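PDB 5XEI: chromosome partition protein Smc from Pyrococcus yayanosii, which is probably required for chromosome condensation and partitioning, as a DNA-binding SMC ATPase whose head domain and attached coiled coil make up this construct. Local coordinates for residues 155-158 against 159-163; 187-190 against 191-194; 441-444 against 445-448. All coordinates share one frame; numbering follows the deposited sequence.

In the fold
All three contacts are local, each within one continuous run of chain, and they follow in series; none nests in or crosses another. Coming from the N terminus, contact 1 opens helix 156-167 of the head domain. The next helix, 170-246, leaves as one arm of the coiled coil and carries contact 2, whose centre lies about 40 Å from that of contact 1. The chain comes back along helix 321-383, which packs against both. Contact 3 then covers the short connection from helix 424-440 into strand 445-449 of the mixed ATPase sheet. Its nearest atoms are about 8 Å from contact 1, and Tyr140 touches both, through Leu162 and Tyr446.

Contact 1 of 3, residues 155-158 against 159-163; sequences SPLE and RRQLI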
# COMPACT_ATOMS: atom_id res chain seq x y z
N SER A 155 3.77 -25.93 -6.53
CA SER A 155 3.60 -25.33 -7.85
C SER A 155 4.70 -24.31 -8.14
O SER A 155 5.35 -23.80 -7.22
CB SER A 155 2.23 -24.65 -7.95
OG SER A 155 2.33 -23.28 -7.60
N PRO A 156 4.92 -23.97 -9.42
CA PRO A 156 5.84 -22.85 -9.71
C PRO A 156 5.32 -21.56 -9.13
O PRO A 156 6.05 -20.84 -8.43
CB PRO A 156 5.90 -22.81 -11.24
CG PRO A 156 5.32 -24.07 -11.70
CD PRO A 156 4.33 -24.50 -10.66
N LEU A 157 4.04 -21.25 -9.38
CA LEU A 157 3.42 -20.06 -8.81
C LEU A 157 3.59 -20.01 -7.30
O LEU A 157 3.78 -18.94 -6.75
CB LEU A 157 1.95 -19.96 -9.20
CG LEU A 157 1.66 -18.83 -10.20
CD1 LEU A 157 0.24 -18.85 -10.78
CD2 LEU A 157 1.94 -17.48 -9.56
N GLU A 158 3.58 -21.17 -6.62
CA GLU A 158 3.78 -21.17 -5.17
C GLU A 158 5.24 -20.92 -4.77
O GLU A 158 5.51 -20.57 -3.61
CB GLU A 158 3.30 -22.51 -4.59
CG GLU A 158 1.77 -22.70 -4.57
CD GLU A 158 1.34 -24.09 -4.07
OE1 GLU A 158 0.18 -24.50 -4.34
OE2 GLU A 158 2.17 -24.78 -3.44
N ARG A 159 6.19 -21.11 -5.69
CA ARG A 159 7.61 -20.99 -5.39
C ARG A 159 8.13 -19.55 -5.46
O ARG A 159 8.99 -19.16 -4.66
CB ARG A 159 8.39 -21.90 -6.34
CG ARG A 159 9.71 -22.40 -5.80
CD ARG A 159 10.23 -23.60 -6.62
NE ARG A 159 9.61 -24.88 -6.26
CZ ARG A 159 8.82 -25.60 -7.05
NH1 ARG A 159 8.32 -26.75 -6.59
NH2 ARG A 159 8.52 -25.19 -8.28
N ARG A 160 7.58 -18.73 -6.37
CA ARG A 160 8.05 -17.36 -6.57
C ARG A 160 8.00 -16.54 -5.30
O ARG A 160 8.95 -15.82 -4.98
CB ARG A 160 7.22 -16.67 -7.65
CG ARG A 160 7.60 -15.21 -7.91
CD ARG A 160 6.75 -14.62 -9.01
NE ARG A 160 5.33 -14.51 -8.63
CZ ARG A 160 4.88 -13.87 -7.55
NH1 ARG A 160 5.72 -13.24 -6.74
NH2 ARG A 160 3.58 -13.85 -7.28
N GLN A 161 6.87 -16.62 -4.58
CA GLN A 161 6.60 -15.74 -3.45
C GLN A 161 7.73 -15.69 -2.45
O GLN A 161 8.00 -14.64 -1.85
CB GLN A 161 5.32 -16.19 -2.75
CG GLN A 161 4.10 -16.04 -3.60
CD GLN A 161 4.12 -16.90 -4.84
OE1 GLN A 161 5.10 -17.62 -5.09
NE2 GLN A 161 3.08 -16.79 -5.67
N LEU A 162 8.41 -16.82 -2.24
CA LEU A 162 9.55 -16.78 -1.34
C LEU A 162 10.69 -15.94 -1.93
O LEU A 162 11.39 -15.25 -1.18
CB LEU A 162 10.02 -18.19 -1.02
CG LEU A 162 11.26 -18.17 -0.14
CD1 LEU A 162 11.18 -19.23 0.88
CD2 LEU A 162 12.49 -18.39 -0.98
N ILE A 163 10.88 -15.99 -3.24
CA ILE A 163 11.88 -15.10 -3.85
C ILE A 163 11.51 -13.63 -3.62
O ILE A 163 12.40 -12.81 -3.36
CB ILE A 163 12.07 -15.43 -5.35
CG1 ILE A 163 12.47 -16.88 -5.52
CG2 ILE A 163 13.20 -14.59 -5.93
CD1 ILE A 163 13.76 -17.25 -4.80
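Pro156 O accepts Arg159 N at 2.8 Å, an i to i+3 bond, and also takes a weak bond from Arg160 N as the chain winds into the first turn of helix 156-167. Ser155 is the N-cap of this helix: its OG accepts Glu158 N at 2.6 Å, so a backbone N-H of the opening turn is satisfied by a side chain. Pro156 follows directly, its ring nitrogen having no N-H to satisfy. Beyond the cap the long Arg159 side chain does most of the touching. Its CG lies anti to the backbone N (chi1 -153°), and the chain then bends at chi3 (-81°), which folds the guanidinium back over the start of the helix. There it has a cation-pi contact with Phe151 and gives a hydrogen bond from NH1 to Phe151 O, tying helix 156-167 to the preceding helix 147-152. Arg160 instead forms a salt bridge from NH1 to Asp164 OD2 one turn on and gives a hydrogen bond from NE to Gly402 O. At the helix start, Ser155 O sits over one face of the Arg159 guanidinium, offset toward the rim and 3.6 Å from Arg159 NH2, while Pro156 CA approaches that same NH2 obliquely at 3.8 Å.

Contact 2 of 3, residues 187-190 against 191-194; sequences EENL and ARVD
Glu187 O takes Ala191 N at 2.7 Å, the first of four consecutive i to i+4 bonds that make this piece of helix 170-246 regular alpha-helix. Ala191 CB lies beside the same carbonyl, while the Glu187 side chain touches Lys347 of helix 321-383. Glu188 repeats the pattern, its O accepting Arg192 N at 2.8 Å. At Asn189 the backbone bond is the straightest of the set: Val193 N reaches Asn189 O at 2.9 Å with an N-H...O angle of 163°. The Asn189 side chain runs next to that of Arg192, both pointing the same way, with amide and guanidinium planes almost perpendicular at 85°. The very short approach of Asn189 OD1 to Arg192 NH2 is doubtful; on its other branch, Asn189 ND2 gives a weak hydrogen bond to Gln185 O, one turn back. Leu190 O then receives Asp194 N at 3.1 Å. The CG of Leu190 is anti to its N (chi1 -173°) and lies 4.1 Å from Asp194 OD2, where the two side chains pass at a slant. Leu190 and Val193 both pack on Leu343 of the returning helix 321-383, and Asp194 OD1 makes a salt bridge to Arg340 of that helix, so one side of this turn belongs to the interface between the two arms of the coiled coil.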
# COMPACT_ATOMS: atom_id res chain seq x y z
N GLU A 187 -7.21 12.25 -9.13
CA GLU A 187 -8.20 12.33 -10.20
C GLU A 187 -9.62 12.43 -9.69
O GLU A 187 -10.50 12.79 -10.47
CB GLU A 187 -8.12 11.15 -11.14
CG GLU A 187 -7.90 9.87 -10.47
CD GLU A 187 -7.18 8.94 -11.39
OE1 GLU A 187 -6.58 7.97 -10.89
OE2 GLU A 187 -7.22 9.19 -12.63
N GLU A 188 -9.87 12.09 -8.43
CA GLU A 188 -11.18 12.44 -7.89
C GLU A 188 -11.30 13.94 -7.75
O GLU A 188 -12.29 14.54 -8.17
CB GLU A 188 -11.43 11.70 -6.58
CG GLU A 188 -11.38 10.20 -6.78
CD GLU A 188 -11.29 9.40 -5.49
OE1 GLU A 188 -11.60 8.19 -5.55
OE2 GLU A 188 -10.91 9.97 -4.43
N ASN A 189 -10.27 14.58 -7.19
CA ASN A 189 -10.14 16.03 -7.31
C ASN A 189 -10.34 16.48 -8.75
O ASN A 189 -11.20 17.33 -9.04
CB ASN A 189 -8.75 16.46 -6.83
CG ASN A 189 -8.77 16.98 -5.44
OD1 ASN A 189 -9.36 18.04 -5.18
ND2 ASN A 189 -8.12 16.27 -4.52
N LEU A 190 -9.57 15.91 -9.67
CA LEU A 190 -9.65 16.29 -11.08
C LEU A 190 -11.06 16.14 -11.61
O LEU A 190 -11.52 16.95 -12.42
CB LEU A 190 -8.68 15.45 -11.90
CG LEU A 190 -8.57 15.88 -13.35
CD1 LEU A 190 -7.36 16.77 -13.48
CD2 LEU A 190 -8.48 14.67 -14.28
N ALA A 191 -11.77 15.10 -11.16
CA ALA A 191 -13.14 14.90 -11.61
C ALA A 191 -14.08 15.92 -10.97
O ALA A 191 -15.06 16.35 -11.59
CB ALA A 191 -13.59 13.48 -11.29
N ARG A 192 -13.81 16.30 -9.73
CA ARG A 192 -14.57 17.36 -9.10
C ARG A 192 -14.45 18.64 -9.91
O ARG A 192 -15.46 19.29 -10.23
CB ARG A 192 -14.08 17.58 -7.68
CG ARG A 192 -14.89 18.56 -6.90
CD ARG A 192 -14.50 18.51 -5.43
NE ARG A 192 -13.13 18.99 -5.27
CZ ARG A 192 -12.40 18.84 -4.17
NH1 ARG A 192 -12.90 18.20 -3.11
NH2 ARG A 192 -11.16 19.32 -4.14
N VAL A 193 -13.23 19.01 -10.26
CA VAL A 193 -13.02 20.25 -11.01
C VAL A 193 -13.79 20.21 -12.32
O VAL A 193 -14.42 21.19 -12.72
CB VAL A 193 -11.52 20.48 -11.21
CG1 VAL A 193 -11.27 21.41 -12.35
CG2 VAL A 193 -10.94 21.05 -9.93
N ASP A 194 -13.79 19.05 -13.00
CA ASP A 194 -14.52 18.94 -14.27
C ASP A 194 -16.01 19.20 -14.08
O ASP A 194 -16.65 19.83 -14.94
CB ASP A 194 -14.33 17.55 -14.87
CG ASP A 194 -12.93 17.32 -15.35
OD1 ASP A 194 -12.44 18.09 -16.21
OD2 ASP A 194 -12.32 16.34 -14.87

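Contact 3 of 3, residues 441-444 against 445-448; sequences KPAP and FYLF
Tyr446 and Ala443 meet where the loop after helix 424-440 turns into strand 445-449. From CB of Tyr446, CG is set anti to the carbonyl carbon and beside the backbone N (chi1 -62°), which lays the ring back alongside the preceding loop. CE1 is the first ring atom to touch, 3.6 Å from Ala443 O, which approaches the ring obliquely. CZ comes next, 3.8 Å from Ala443 CB in an apolar contact. At the tip, OH accepts Ala443 N at 2.9 Å in a nearly straight bond (166°), and Pro442 CA closes in at 3.6 Å. A second hydrogen bond joins this hydroxyl to Tyr140 OH, so the buried oxygen is gripped from the loop and from the segment before strand 142-143. The ring also meets that of Phe476, with their planes about 15° apart. Phe445 points its CB to the opposite side of the strand; its CD1 lies 4.4 Å from Pro444 CB. The strand is hydrogen-bonded to 475-480 on one flank and to 142-143 on the other. This is the helix-to-strand connection of an ABC-type ATPase, running from the signature-motif helix into the strand that leads to the Walker B acidic residues.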
# COMPACT_ATOMS: atom_id res chain seq x y z
N LYS A 441 20.97 -14.67 1.12
CA LYS A 441 20.42 -14.04 2.32
C LYS A 441 20.27 -15.09 3.40
O LYS A 441 19.22 -15.74 3.53
CB LYS A 441 19.09 -13.35 2.01
CG LYS A 441 18.76 -12.21 2.97
CD LYS A 441 17.92 -11.07 2.32
CE LYS A 441 18.80 -10.01 1.61
NZ LYS A 441 18.04 -8.91 0.91
N PRO A 442 21.30 -15.26 4.23
CA PRO A 442 21.23 -16.26 5.31
C PRO A 442 20.05 -16.02 6.24
O PRO A 442 19.86 -14.91 6.75
CB PRO A 442 22.56 -16.07 6.06
CG PRO A 442 23.37 -15.09 5.26
CD PRO A 442 22.44 -14.34 4.38
N ALA A 443 19.25 -17.06 6.46
CA ALA A 443 18.29 -17.02 7.56
C ALA A 443 19.03 -17.21 8.89
O ALA A 443 20.15 -17.74 8.92
CB ALA A 443 17.24 -18.11 7.38
N PRO A 444 18.43 -16.77 10.02
CA PRO A 444 19.13 -16.87 11.32
C PRO A 444 19.53 -18.29 11.69
O PRO A 444 20.59 -18.49 12.29
CB PRO A 444 18.11 -16.30 12.31
CG PRO A 444 17.29 -15.39 11.49
CD PRO A 444 17.15 -16.05 10.15
N PHE A 445 18.71 -19.28 11.36
CA PHE A 445 19.11 -20.66 11.56
C PHE A 445 18.39 -21.51 10.52
O PHE A 445 17.41 -21.07 9.90
CB PHE A 445 18.75 -21.17 12.96
CG PHE A 445 17.28 -21.34 13.15
CD1 PHE A 445 16.50 -20.26 13.54
CD2 PHE A 445 16.67 -22.55 12.85
CE1 PHE A 445 15.15 -20.40 13.68
CE2 PHE A 445 15.31 -22.69 12.98
CZ PHE A 445 14.55 -21.62 13.40
N TYR A 446 18.89 -22.75 10.37
CA TYR A 446 18.28 -23.79 9.56
C TYR A 446 18.06 -25.03 10.43
O TYR A 446 18.89 -25.36 11.28
CB TYR A 446 19.17 -24.12 8.33
CG TYR A 446 19.33 -22.92 7.44
CD1 TYR A 446 20.26 -21.93 7.74
CD2 TYR A 446 18.51 -22.75 6.31
CE1 TYR A 446 20.38 -20.81 6.96
CE2 TYR A 446 18.63 -21.62 5.51
CZ TYR A 446 19.56 -20.66 5.84
OH TYR A 446 19.69 -19.53 5.07
N LEU A 447 16.94 -25.71 10.22
CA LEU A 447 16.63 -26.94 10.95
C LEU A 447 16.44 -28.07 9.96
O LEU A 447 15.50 -28.04 9.16
CB LEU A 447 15.38 -26.78 11.80
CG LEU A 447 14.93 -28.06 12.51
CD1 LEU A 447 15.99 -28.49 13.50
CD2 LEU A 447 13.56 -27.84 13.21
N PHE A 448 17.31 -29.07 10.04
CA PHE A 448 17.26 -30.24 9.18
C PHE A 448 17.04 -31.46 10.06
O PHE A 448 17.96 -31.95 10.71
CB PHE A 448 18.55 -30.41 8.37
CG PHE A 448 18.80 -29.32 7.37
CD1 PHE A 448 17.77 -28.49 6.93
CD2 PHE A 448 20.08 -29.12 6.86
CE1 PHE A 448 18.04 -27.46 6.00
CE2 PHE A 448 20.35 -28.10 5.94
CZ PHE A 448 19.32 -27.27 5.52